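Local coordinates for protein octaprenyl-diphosphate synthase (Roseobacter denitrificans, PDB 4JXN) that probably makes all-trans-octaprenyl diphosphate, the side-chain precursor of isoprenoid quinones, by magnesium-dependent addition of five isopentenyl diphosphates to farnesyl diphosphate, at residues 162-167 against 242-247; 172-177 against 246-251; 90-95 against 123-128. All blocks are in the same frame, centred on the assembly; numbering follows the deposited sequence.

Overall arrangement
Following the chain from the N terminus, contact 3 comes first: helix 75-94 and helix 116-134 pack side by side, closing a connection whose residues 97-114 are not modelled, and it is complete before the other two begin. Contact 1 opens in the loop after helix 139-162 and contact 2 at the start of helix 170-196. Both close some seventy residues later, on the loop before helix 248-254 and on that helix itself. Their loops interleave, neither enclosing the other, and they share Leu246 and Thr247, with centres about 9 Å apart. Contact 3 lies about 24 Å, centre to centre, from either, and it is there that His93 and Asp123 bond to the second subunit.

Contact 1: residues 162-167 against 242-247; sequences ASQNLA and RERKLT
Ala162, the last residue of helix 139-162, meets Leu246 through its carbonyl, with Ala162 O 3.8 Å from Leu246 CD1. Ser163 follows, its backbone already out of helical conformation. Its OG, set beside its own backbone N (chi1 -81°), lies alongside the start of the Lys245 side chain, 3.7 Å from Lys245 CG; the far end of that lysine leads away to a salt bridge with Asp240. At Gln164 the two backbones come close, Gln164 N standing 3.0 Å from Arg244 O. The glutamine's CG also presses on Arg244 CB at 3.5 Å and sits over one face of the guanidinium, toward its rim. The amide and guanidinium planes are 42° apart, and the Arg244 NE is held by the carbonyl O of Ile269. A type II turn from Ala162 to Asn165 here meets a Schellman motif, with positive phi at Arg244, that follows the short helix 239-242, within the all-helical prenyl synthase fold. The Asn165 side chain sets off away from residues 242-247, its OD1 accepting from Ala167 N at 3.1 Å in an Asx turn, while its carbonyl faces across. Leu246 CD1 fits tightly there, 3.2 Å from Asn165 O. Leu166 brings its branched end back, CD2 reaching to 4.3 Å from Leu246 CD2. Leu166 also packs on Trp265, Val266 and Ile269 of helix 259-270, and its backbone N bonds to Glu270.

Contact 2: residues 172-177 against 246-251; sequences VYLQVV and LTMPLI
Tyr173 points its ring across from helix 170-196 into the backbone of residues 246-248, where the chain enters helix 248-254. Its CG is anti to the backbone N (chi1 -178°), which swings the ring out from its own helix and lays it against Leu246, Thr247 and Met248 in turn. Tyr173 CE1 is 3.3 Å from Leu246 O, and across the ring Tyr173 CE2 is 3.7 Å from the N of Met248, the first residue of helix 248-254; both partners are obliquely placed, on the side of the ring plane where Thr247 C lies. The carbonyl carbon of Thr247 lies over that face, while Val177 CG2, one turn along the tyrosine's own helix, covers part of the opposite face, so the ring is sandwiched between its own helix and the incoming loop. Residues 246-251 lead from loop into helix 248-254: Thr247 is at the N-cap position, though its side chain makes no capping bond, and its O accepts from Ile251 N at 3.0 Å. Thr247 touches Asp222 on helix 200-224, part of the second aspartate-rich DDxxD sequence, which in this family generally takes part in magnesium and diphosphate binding. The first helical turn brings Ile251 onto the root of the tyrosine, tightly, with Ile251 CD1 3.3 Å from Tyr173 CB; the two side chains are oblique to one another. Met248 runs at about a right angle to the tyrosine and packs its CB 4.0 Å from Tyr173 CE2. Farther out, the methionine bends at its last torsion (chi3 -80°), and this carries its CE to 3.5 Å from Leu174 CD1. Met248 also packs on Thr295 and Val298 of helix 291-309.

Contact 3: residues 90-95 against 123-128; sequences TLLHDD and DYLFSR
His93 and Phe126 both carry CG anti to their carbonyl carbon and beside the backbone N (chi1 -76° at His93), and from facing helices this sends the two rings toward each other. They make a T-shaped pair, with the edge of Phe126 toward the imidazole face, planes 75° apart and ring centroids separated by 5.4 Å. The nearest atoms are Phe126 CE2 and His93 CE1, at 3.7 Å. Asp123 takes the same kind of first torsion and brings OD1 to the imidazole edge, in the ring plane, 3.2 Å from His93 CE1. The imidazole nitrogens are both gripped: NE2 bonds to Val119 O one turn before Asp123, and ND1 to Asp123 OD2 of the second subunit. The same bond recurs with the chains exchanged, from His93 of the second subunit to Asp123 OD2, and the two His93 rings also meet across the dimer interface. An alanine at His93 would probably leave Asp123 of the second subunit without its histidine partner and Phe126 without the ring face its edge rests on. Leu92 CD1 and Leu125 CD1 touch at 4.0 Å, and Thr90 N sits 4.1 Å from Phe126 CZ. His93 directly precedes Asp94 and Asp95, the opening of the first DDxxD sequence, which in this family generally binds diphosphate through magnesium. The helical segments run nearly antiparallel, at 160°, their axes approaching to 10.1 Å; Leu125 also packs on Phe85, Thr88 and Ala89 of helix 75-94, and Thr90 reaches Ile152 and Glu156 on helix 139-162.

Contact 1: residues 162-167 against 242-247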
loop_
_atom_site.group_PDB
_atom_site.type_symbol
_atom_site.label_atom_id
_atom_site.label_comp_id
_atom_site.label_asym_id
_atom_site.label_seq_id
_atom_site.Cartn_x
_atom_site.Cartn_y
_atom_site.Cartn_z
ATOM N N ALA A 162 -18.959 -9.953 3.036
ATOM C CA ALA A 162 -20.312 -9.444 3.273
ATOM C C ALA A 162 -21.091 -9.148 1.991
ATOM O O ALA A 162 -22.318 -9.105 2.014
ATOM C CB ALA A 162 -20.262 -8.205 4.152
ATOM N N SER A 163 -20.388 -8.916 0.884
ATOM C CA SER A 163 -21.044 -8.844 -0.415
ATOM C C SER A 163 -21.467 -10.250 -0.807
ATOM O O SER A 163 -20.689 -11.196 -0.667
ATOM C CB SER A 163 -20.127 -8.248 -1.482
ATOM O OG SER A 163 -20.123 -6.829 -1.402
ATOM N N GLN A 164 -22.706 -10.375 -1.280
ATOM C CA GLN A 164 -23.282 -11.664 -1.669
ATOM C C GLN A 164 -23.514 -12.553 -0.450
ATOM O O GLN A 164 -23.331 -13.769 -0.524
ATOM C CB GLN A 164 -22.390 -12.378 -2.700
ATOM C CG GLN A 164 -21.958 -11.491 -3.865
ATOM C CD GLN A 164 -20.480 -11.603 -4.192
ATOM O OE1 GLN A 164 -19.937 -12.700 -4.315
ATOM N NE2 GLN A 164 -19.821 -10.458 -4.340
ATOM N N ASN A 165 -23.931 -11.945 0.663
ATOM C CA ASN A 165 -24.122 -12.667 1.930
ATOM C C ASN A 165 -25.314 -12.148 2.746
ATOM O O ASN A 165 -25.164 -11.271 3.606
ATOM C CB ASN A 165 -22.835 -12.602 2.762
ATOM C CG ASN A 165 -22.867 -13.518 3.977
ATOM O OD1 ASN A 165 -23.789 -13.466 4.797
ATOM N ND2 ASN A 165 -21.847 -14.361 4.101
ATOM N N LEU A 166 -26.483 -12.744 2.518
ATOM C CA LEU A 166 -27.746 -12.263 3.102
ATOM C C LEU A 166 -27.831 -12.348 4.637
ATOM O O LEU A 166 -28.865 -12.003 5.224
ATOM C CB LEU A 166 -28.945 -13.018 2.494
ATOM C CG LEU A 166 -29.070 -13.119 0.967
ATOM C CD1 LEU A 166 -30.328 -13.890 0.599
ATOM C CD2 LEU A 166 -29.058 -11.756 0.287
ATOM N N ALA A 167 -26.766 -12.815 5.286
ATOM C CA ALA A 167 -26.695 -12.808 6.745
ATOM C C ALA A 167 -26.334 -11.410 7.287
ATOM O O ALA A 167 -26.582 -11.112 8.460
ATOM C CB ALA A 167 -25.688 -13.844 7.226
ATOM N N ARG A 242 -27.047 -5.758 -9.610
ATOM C CA ARG A 242 -26.318 -6.661 -10.484
ATOM C C ARG A 242 -25.010 -7.095 -9.840
ATOM O O ARG A 242 -24.652 -8.265 -9.909
ATOM C CB ARG A 242 -26.076 -6.006 -11.835
ATOM C CG ARG A 242 -27.273 -5.198 -12.291
ATOM C CD ARG A 242 -26.975 -4.325 -13.495
ATOM N NE ARG A 242 -28.117 -3.508 -13.898
ATOM C CZ ARG A 242 -28.040 -2.215 -14.196
ATOM N NH1 ARG A 242 -26.877 -1.584 -14.129
ATOM N NH2 ARG A 242 -29.125 -1.545 -14.555
ATOM N N GLU A 243 -24.323 -6.150 -9.197
ATOM C CA GLU A 243 -23.068 -6.408 -8.458
ATOM C C GLU A 243 -23.210 -7.339 -7.254
ATOM O O GLU A 243 -22.199 -7.816 -6.728
ATOM C CB GLU A 243 -22.446 -5.097 -7.949
ATOM C CG GLU A 243 -21.574 -4.348 -8.943
ATOM C CD GLU A 243 -20.816 -3.206 -8.282
ATOM O OE1 GLU A 243 -21.020 -2.038 -8.679
ATOM O OE2 GLU A 243 -20.027 -3.474 -7.350
ATOM N N ARG A 244 -24.441 -7.560 -6.787
ATOM C CA ARG A 244 -24.703 -8.478 -5.669
ATOM C C ARG A 244 -24.058 -7.921 -4.392
ATOM O O ARG A 244 -23.654 -8.654 -3.482
ATOM C CB ARG A 244 -24.214 -9.898 -6.003
ATOM C CG ARG A 244 -24.700 -10.409 -7.362
ATOM C CD ARG A 244 -23.852 -11.554 -7.896
ATOM N NE ARG A 244 -23.909 -12.700 -6.995
ATOM C CZ ARG A 244 -23.104 -13.758 -7.042
ATOM N NH1 ARG A 244 -23.254 -14.738 -6.145
ATOM N NH2 ARG A 244 -22.147 -13.840 -7.961
ATOM N N LYS A 245 -23.999 -6.594 -4.347
ATOM C CA LYS A 245 -23.369 -5.849 -3.274
ATOM C C LYS A 245 -24.490 -5.378 -2.359
ATOM O O LYS A 245 -25.447 -4.750 -2.828
ATOM C CB LYS A 245 -22.605 -4.668 -3.878
ATOM C CG LYS A 245 -21.793 -3.832 -2.901
ATOM C CD LYS A 245 -20.616 -3.168 -3.609
ATOM C CE LYS A 245 -20.315 -1.782 -3.060
ATOM N NZ LYS A 245 -21.206 -0.748 -3.661
ATOM N N LEU A 246 -24.393 -5.699 -1.069
ATOM C CA LEU A 246 -25.485 -5.421 -0.129
ATOM C C LEU A 246 -25.498 -3.977 0.382
ATOM O O LEU A 246 -24.927 -3.649 1.423
ATOM C CB LEU A 246 -25.486 -6.419 1.035
ATOM C CG LEU A 246 -25.977 -7.830 0.683
ATOM C CD1 LEU A 246 -26.103 -8.662 1.950
ATOM C CD2 LEU A 246 -27.304 -7.815 -0.071
ATOM N N THR A 247 -26.155 -3.134 -0.408
ATOM C CA THR A 247 -26.516 -1.763 -0.073
ATOM C C THR A 247 -27.538 -1.754 1.083
ATOM O O THR A 247 -28.174 -2.774 1.374
ATOM C CB THR A 247 -27.133 -1.120 -1.335
ATOM O OG1 THR A 247 -26.438 -1.589 -2.494
ATOM C CG2 THR A 247 -27.031 0.340 -1.319
#

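Contact 2: residues 172-177 against 246-251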
loop_
_atom_site.group_PDB
_atom_site.type_symbol
_atom_site.label_atom_id
_atom_site.label_comp_id
_atom_site.label_asym_id
_atom_site.label_seq_id
_atom_site.Cartn_x
_atom_site.Cartn_y
_atom_site.Cartn_z
ATOM N N VAL A 172 -23.536 -4.453 10.493
ATOM C CA VAL A 172 -22.357 -4.939 9.782
ATOM C C VAL A 172 -22.054 -4.113 8.540
ATOM O O VAL A 172 -20.893 -3.982 8.139
ATOM C CB VAL A 172 -22.537 -6.414 9.357
ATOM C CG1 VAL A 172 -21.418 -6.857 8.416
ATOM C CG2 VAL A 172 -22.599 -7.315 10.582
ATOM N N TYR A 173 -23.095 -3.588 7.903
ATOM C CA TYR A 173 -22.900 -2.722 6.740
ATOM C C TYR A 173 -22.248 -1.392 7.158
ATOM O O TYR A 173 -21.389 -0.861 6.440
ATOM C CB TYR A 173 -24.227 -2.474 6.003
ATOM C CG TYR A 173 -24.065 -1.621 4.761
ATOM C CD1 TYR A 173 -23.209 -2.018 3.733
ATOM C CD2 TYR A 173 -24.733 -0.399 4.630
ATOM C CE1 TYR A 173 -23.029 -1.235 2.603
ATOM C CE2 TYR A 173 -24.558 0.394 3.498
ATOM C CZ TYR A 173 -23.705 -0.028 2.488
ATOM O OH TYR A 173 -23.511 0.750 1.356
ATOM N N LEU A 174 -22.653 -0.865 8.316
ATOM C CA LEU A 174 -22.079 0.387 8.855
ATOM C C LEU A 174 -20.562 0.288 9.042
ATOM O O LEU A 174 -19.841 1.244 8.755
ATOM C CB LEU A 174 -22.771 0.784 10.167
ATOM C CG LEU A 174 -24.061 1.629 10.086
ATOM C CD1 LEU A 174 -24.850 1.457 8.787
ATOM C CD2 LEU A 174 -24.955 1.362 11.297
ATOM N N GLN A 175 -20.095 -0.883 9.480
ATOM C CA GLN A 175 -18.659 -1.189 9.557
ATOM C C GLN A 175 -18.019 -1.143 8.187
ATOM O O GLN A 175 -16.945 -0.577 8.014
ATOM C CB GLN A 175 -18.422 -2.573 10.167
ATOM C CG GLN A 175 -18.844 -2.692 11.624
ATOM C CD GLN A 175 -18.836 -4.123 12.135
ATOM O OE1 GLN A 175 -18.789 -5.085 11.362
ATOM N NE2 GLN A 175 -18.884 -4.270 13.453
ATOM N N VAL A 176 -18.695 -1.717 7.203
ATOM C CA VAL A 176 -18.188 -1.688 5.830
ATOM C C VAL A 176 -18.079 -0.246 5.334
ATOM O O VAL A 176 -17.112 0.133 4.679
ATOM C CB VAL A 176 -19.097 -2.497 4.869
ATOM C CG1 VAL A 176 -18.625 -2.366 3.424
ATOM C CG2 VAL A 176 -19.158 -3.966 5.280
ATOM N N VAL A 177 -19.096 0.543 5.659
ATOM C CA VAL A 177 -19.179 1.939 5.244
ATOM C C VAL A 177 -18.054 2.772 5.856
ATOM O O VAL A 177 -17.414 3.571 5.156
ATOM C CB VAL A 177 -20.554 2.524 5.638
ATOM C CG1 VAL A 177 -20.551 4.041 5.569
ATOM C CG2 VAL A 177 -21.638 1.940 4.735
ATOM N N LEU A 246 -24.393 -5.699 -1.069
ATOM C CA LEU A 246 -25.485 -5.421 -0.129
ATOM C C LEU A 246 -25.498 -3.977 0.382
ATOM O O LEU A 246 -24.927 -3.649 1.423
ATOM C CB LEU A 246 -25.486 -6.419 1.035
ATOM C CG LEU A 246 -25.977 -7.830 0.683
ATOM C CD1 LEU A 246 -26.103 -8.662 1.950
ATOM C CD2 LEU A 246 -27.304 -7.815 -0.071
ATOM N N THR A 247 -26.155 -3.134 -0.408
ATOM C CA THR A 247 -26.516 -1.763 -0.073
ATOM C C THR A 247 -27.538 -1.754 1.083
ATOM O O THR A 247 -28.174 -2.774 1.374
ATOM C CB THR A 247 -27.133 -1.120 -1.335
ATOM O OG1 THR A 247 -26.438 -1.589 -2.494
ATOM C CG2 THR A 247 -27.031 0.340 -1.319
ATOM N N MET A 248 -27.696 -0.616 1.753
ATOM C CA MET A 248 -28.636 -0.534 2.875
ATOM C C MET A 248 -30.090 -0.799 2.466
ATOM O O MET A 248 -30.801 -1.518 3.169
ATOM C CB MET A 248 -28.544 0.820 3.580
ATOM C CG MET A 248 -29.423 0.918 4.822
ATOM S SD MET A 248 -29.141 2.403 5.810
ATOM C CE MET A 248 -27.663 1.928 6.711
ATOM N N PRO A 249 -30.552 -0.190 1.362
ATOM C CA PRO A 249 -31.916 -0.501 0.893
ATOM C C PRO A 249 -32.175 -2.001 0.709
ATOM O O PRO A 249 -33.276 -2.488 1.010
ATOM C CB PRO A 249 -31.987 0.200 -0.463
ATOM C CG PRO A 249 -30.954 1.272 -0.400
ATOM C CD PRO A 249 -29.846 0.669 0.401
ATOM N N LEU A 250 -31.158 -2.730 0.246
ATOM C CA LEU A 250 -31.268 -4.183 0.073
ATOM C C LEU A 250 -31.299 -4.910 1.398
ATOM O O LEU A 250 -32.030 -5.886 1.561
ATOM C CB LEU A 250 -30.140 -4.720 -0.811
ATOM C CG LEU A 250 -30.153 -4.163 -2.241
ATOM C CD1 LEU A 250 -28.839 -4.460 -2.948
ATOM C CD2 LEU A 250 -31.324 -4.722 -3.039
ATOM N N ILE A 251 -30.522 -4.429 2.359
ATOM C CA ILE A 251 -30.496 -5.055 3.675
ATOM C C ILE A 251 -31.842 -4.927 4.361
ATOM O O ILE A 251 -32.345 -5.870 5.001
ATOM C CB ILE A 251 -29.418 -4.413 4.583
ATOM C CG1 ILE A 251 -28.022 -4.765 4.077
ATOM C CG2 ILE A 251 -29.567 -4.882 6.029
ATOM C CD1 ILE A 251 -26.932 -3.874 4.626
#

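Contact 3: residues 90-95 against 123-128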
loop_
_atom_site.group_PDB
_atom_site.type_symbol
_atom_site.label_atom_id
_atom_site.label_comp_id
_atom_site.label_asym_id
_atom_site.label_seq_id
_atom_site.Cartn_x
_atom_site.Cartn_y
_atom_site.Cartn_z
ATOM N N THR A 90 -6.552 3.702 -3.398
ATOM C CA THR A 90 -7.646 2.800 -3.031
ATOM C C THR A 90 -8.599 2.538 -4.214
ATOM O O THR A 90 -9.099 1.415 -4.381
ATOM C CB THR A 90 -8.429 3.352 -1.804
ATOM O OG1 THR A 90 -7.675 3.103 -0.608
ATOM C CG2 THR A 90 -9.805 2.702 -1.661
ATOM N N LEU A 91 -8.847 3.569 -5.019
ATOM C CA LEU A 91 -9.711 3.441 -6.195
ATOM C C LEU A 91 -9.089 2.483 -7.197
ATOM O O LEU A 91 -9.691 1.467 -7.551
ATOM C CB LEU A 91 -9.952 4.801 -6.856
ATOM C CG LEU A 91 -10.691 5.833 -6.003
ATOM C CD1 LEU A 91 -10.762 7.182 -6.707
ATOM C CD2 LEU A 91 -12.077 5.319 -5.641
ATOM N N LEU A 92 -7.874 2.803 -7.631
ATOM C CA LEU A 92 -7.088 1.907 -8.485
ATOM C C LEU A 92 -7.227 0.443 -8.051
ATOM O O LEU A 92 -7.583 -0.424 -8.843
ATOM C CB LEU A 92 -5.609 2.305 -8.448
ATOM C CG LEU A 92 -5.226 3.611 -9.152
ATOM C CD1 LEU A 92 -3.834 4.040 -8.722
ATOM C CD2 LEU A 92 -5.300 3.469 -10.667
ATOM N N HIS A 93 -6.960 0.182 -6.777
ATOM C CA HIS A 93 -6.978 -1.182 -6.257
ATOM C C HIS A 93 -8.335 -1.877 -6.363
ATOM O O HIS A 93 -8.398 -3.101 -6.514
ATOM C CB HIS A 93 -6.469 -1.188 -4.813
ATOM C CG HIS A 93 -4.983 -1.052 -4.716
ATOM N ND1 HIS A 93 -4.241 -1.641 -3.717
ATOM C CD2 HIS A 93 -4.096 -0.425 -5.522
ATOM C CE1 HIS A 93 -2.961 -1.369 -3.901
ATOM N NE2 HIS A 93 -2.846 -0.636 -4.993
ATOM N N ASP A 94 -9.417 -1.105 -6.286
ATOM C CA ASP A 94 -10.759 -1.679 -6.398
ATOM C C ASP A 94 -11.111 -1.980 -7.853
ATOM O O ASP A 94 -11.813 -2.957 -8.129
ATOM C CB ASP A 94 -11.805 -0.772 -5.745
ATOM C CG ASP A 94 -11.864 -0.959 -4.242
ATOM O OD1 ASP A 94 -10.887 -0.589 -3.554
ATOM O OD2 ASP A 94 -12.883 -1.492 -3.754
ATOM N N ASP A 95 -10.592 -1.161 -8.771
ATOM C CA ASP A 95 -10.743 -1.395 -10.213
ATOM C C ASP A 95 -10.147 -2.744 -10.670
ATOM O O ASP A 95 -10.377 -3.176 -11.798
ATOM C CB ASP A 95 -10.138 -0.233 -11.015
ATOM C CG ASP A 95 -10.881 1.091 -10.799
ATOM O OD1 ASP A 95 -11.867 1.112 -10.030
ATOM O OD2 ASP A 95 -10.477 2.115 -11.399
ATOM N N ASP A 123 0.202 1.520 -5.191
ATOM C CA ASP A 123 1.277 1.318 -4.213
ATOM C C ASP A 123 2.238 2.491 -4.215
ATOM O O ASP A 123 2.708 2.925 -3.159
ATOM C CB ASP A 123 2.044 0.024 -4.495
ATOM C CG ASP A 123 1.236 -1.215 -4.181
ATOM O OD1 ASP A 123 0.193 -1.087 -3.504
ATOM O OD2 ASP A 123 1.641 -2.318 -4.612
ATOM N N TYR A 124 2.510 3.012 -5.407
ATOM C CA TYR A 124 3.361 4.182 -5.555
ATOM C C TYR A 124 2.767 5.397 -4.850
ATOM O O TYR A 124 3.481 6.141 -4.165
ATOM C CB TYR A 124 3.631 4.502 -7.040
ATOM C CG TYR A 124 4.519 5.725 -7.228
ATOM C CD1 TYR A 124 5.731 5.839 -6.540
ATOM C CD2 TYR A 124 4.142 6.778 -8.069
ATOM C CE1 TYR A 124 6.542 6.952 -6.686
ATOM C CE2 TYR A 124 4.953 7.897 -8.222
ATOM C CZ TYR A 124 6.149 7.976 -7.524
ATOM O OH TYR A 124 6.966 9.069 -7.654
ATOM N N LEU A 125 1.463 5.590 -5.002
ATOM C CA LEU A 125 0.788 6.743 -4.378
ATOM C C LEU A 125 0.747 6.607 -2.863
ATOM O O LEU A 125 0.945 7.597 -2.148
ATOM C CB LEU A 125 -0.631 6.910 -4.907
ATOM C CG LEU A 125 -0.840 7.071 -6.416
ATOM C CD1 LEU A 125 -2.333 7.171 -6.696
ATOM C CD2 LEU A 125 -0.100 8.266 -7.003
ATOM N N PHE A 126 0.502 5.381 -2.383
ATOM C CA PHE A 126 0.594 5.076 -0.956
ATOM C C PHE A 126 1.967 5.470 -0.422
ATOM O O PHE A 126 2.069 6.208 0.552
ATOM C CB PHE A 126 0.398 3.581 -0.661
ATOM C CG PHE A 126 -1.019 3.082 -0.791
ATOM C CD1 PHE A 126 -2.118 3.874 -0.459
ATOM C CD2 PHE A 126 -1.250 1.758 -1.185
ATOM C CE1 PHE A 126 -3.412 3.370 -0.563
ATOM C CE2 PHE A 126 -2.540 1.254 -1.288
ATOM C CZ PHE A 126 -3.623 2.062 -0.978
ATOM N N SER A 127 3.022 4.975 -1.064
ATOM C CA SER A 127 4.380 5.309 -0.641
ATOM C C SER A 127 4.564 6.823 -0.612
ATOM O O SER A 127 5.105 7.372 0.349
ATOM C CB SER A 127 5.425 4.651 -1.554
ATOM O OG SER A 127 5.338 5.124 -2.884
ATOM N N ARG A 128 4.092 7.504 -1.654
ATOM C CA ARG A 128 4.184 8.964 -1.711
ATOM C C ARG A 128 3.349 9.645 -0.620
ATOM O O ARG A 128 3.785 10.637 -0.031
ATOM C CB ARG A 128 3.771 9.470 -3.089
ATOM C CG ARG A 128 4.777 9.145 -4.178
ATOM C CD ARG A 128 5.941 10.117 -4.162
ATOM N NE ARG A 128 7.124 9.548 -4.799
ATOM C CZ ARG A 128 8.201 10.247 -5.150
ATOM N NH1 ARG A 128 8.269 11.557 -4.926
ATOM N NH2 ARG A 128 9.222 9.624 -5.731
#